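Local coordinates for protein 6-phosphogluconate dehydrogenase (Pseudomonas syringae, PDB 5U5G) that probably catalyses a late, NADP-dependent redox step of fosfomycin biosynthesis, acting as a reductase on 2-oxopropylphosphonate, at residues G90-D95 with P143-L148. Sequence-based numbering, arbitrary orientation.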
# COMPACT_ATOMS: atom_id res chain seq x y z
N GLY A 90 29.92 -22.88 -17.25
CA GLY A 90 30.23 -22.04 -16.12
C GLY A 90 29.73 -20.61 -16.22
O GLY A 90 29.87 -19.85 -15.24
N ASP A 91 29.16 -20.21 -17.36
CA ASP A 91 28.58 -18.87 -17.48
C ASP A 91 27.30 -18.77 -16.65
O ASP A 91 26.63 -19.76 -16.36
CB ASP A 91 28.27 -18.55 -18.95
CG ASP A 91 29.52 -18.21 -19.76
OD1 ASP A 91 30.63 -18.19 -19.18
OD2 ASP A 91 29.39 -17.94 -20.97
N ILE A 92 26.98 -17.54 -16.26
CA ILE A 92 25.77 -17.24 -15.50
C ILE A 92 25.03 -16.10 -16.18
O ILE A 92 25.64 -15.08 -16.52
CB ILE A 92 26.09 -16.88 -14.03
CG1 ILE A 92 26.83 -18.04 -13.35
CG2 ILE A 92 24.81 -16.53 -13.26
CD1 ILE A 92 27.46 -17.67 -12.01
N VAL A 93 23.72 -16.27 -16.40
CA VAL A 93 22.85 -15.19 -16.86
C VAL A 93 21.85 -14.86 -15.75
O VAL A 93 21.16 -15.76 -15.24
CB VAL A 93 22.14 -15.53 -18.18
CG1 VAL A 93 21.03 -14.54 -18.47
CG2 VAL A 93 23.14 -15.55 -19.34
N VAL A 94 21.79 -13.60 -15.37
CA VAL A 94 20.88 -13.11 -14.34
C VAL A 94 19.77 -12.37 -15.07
O VAL A 94 19.98 -11.27 -15.59
CB VAL A 94 21.60 -12.21 -13.34
CG1 VAL A 94 20.63 -11.63 -12.30
CG2 VAL A 94 22.73 -12.99 -12.67
N ASP A 95 18.58 -12.98 -15.16
CA ASP A 95 17.49 -12.41 -15.94
C ASP A 95 16.62 -11.59 -15.00
O ASP A 95 15.94 -12.14 -14.13
CB ASP A 95 16.69 -13.50 -16.66
CG ASP A 95 15.74 -12.95 -17.74
OD1 ASP A 95 15.30 -11.79 -17.63
OD2 ASP A 95 15.43 -13.70 -18.71
N PRO A 143 22.14 -22.84 -5.92
CA PRO A 143 22.79 -22.06 -4.86
C PRO A 143 24.23 -21.65 -5.16
O PRO A 143 24.66 -20.58 -4.70
CB PRO A 143 22.71 -22.99 -3.63
CG PRO A 143 22.52 -24.35 -4.20
CD PRO A 143 21.69 -24.15 -5.43
N GLU A 144 25.00 -22.43 -5.91
CA GLU A 144 26.36 -21.98 -6.17
C GLU A 144 26.38 -20.77 -7.11
O GLU A 144 27.07 -19.78 -6.84
CB GLU A 144 27.22 -23.12 -6.72
CG GLU A 144 28.67 -22.69 -6.88
CD GLU A 144 29.51 -23.59 -7.79
OE1 GLU A 144 28.95 -24.22 -8.71
OE2 GLU A 144 30.74 -23.61 -7.58
N ALA A 145 25.62 -20.82 -8.20
CA ALA A 145 25.51 -19.66 -9.08
C ALA A 145 24.95 -18.46 -8.35
O ALA A 145 25.43 -17.33 -8.52
CB ALA A 145 24.65 -20.00 -10.30
N TYR A 146 23.92 -18.67 -7.52
CA TYR A 146 23.39 -17.57 -6.71
C TYR A 146 24.49 -16.95 -5.86
O TYR A 146 24.67 -15.73 -5.85
CB TYR A 146 22.24 -18.07 -5.84
CG TYR A 146 21.74 -17.05 -4.84
CD1 TYR A 146 21.30 -15.80 -5.25
CD2 TYR A 146 21.70 -17.34 -3.48
CE1 TYR A 146 20.84 -14.87 -4.34
CE2 TYR A 146 21.24 -16.42 -2.56
CZ TYR A 146 20.82 -15.18 -3.00
OH TYR A 146 20.36 -14.25 -2.11
N GLY A 147 25.23 -17.78 -5.13
CA GLY A 147 26.31 -17.26 -4.30
C GLY A 147 27.34 -16.47 -5.08
O GLY A 147 27.93 -15.52 -4.55
N LEU A 148 27.57 -16.83 -6.35
CA LEU A 148 28.59 -16.13 -7.13
C LEU A 148 28.11 -14.74 -7.55
O LEU A 148 28.89 -13.79 -7.56
CB LEU A 148 28.98 -16.95 -8.35
CG LEU A 148 29.66 -18.28 -8.03
CD1 LEU A 148 29.88 -19.09 -9.29
CD2 LEU A 148 30.98 -18.00 -7.33
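Ile92 meets Ala145 and Leu148 chiefly through its terminal methyl CD1. With chi1 at -59°, CG1 lies anti to the carbonyl carbon, and the extended second torsion (167°) carries CD1 out from the strand to the first two turns of helix 143-156. There Ile92 CD1 stands 4.0 Å from Ala145 CB. It also touches Leu148, three residues and roughly a turn on from Ala145 along the same face of the helix, at two points: 4.0 Å from Leu148 CB and 3.9 Å from Leu148 CD1. The two side chains cross at about a right angle, the tip of Ile92 resting against the flank of Leu148 from CB to CD1. The contact is wholly apolar. It packs a helix on one face of the mixed sheet of the Rossmann-type NAD-binding domain, where strand 92-95 runs parallel between strands 61-64 and 117-124. The nearest CA atoms, of Ile92 and Ala145, are 6.9 Å apart, a short gap bridged by the isoleucine arm and one alanine methyl. Ile92 and Ala145 are buried and both also touch Ile119 on the adjoining strand, whereas Leu148 is exposed. Farther along the helix, Ile149 packs on both Ile92 and Val94, and Leu153 on Val94.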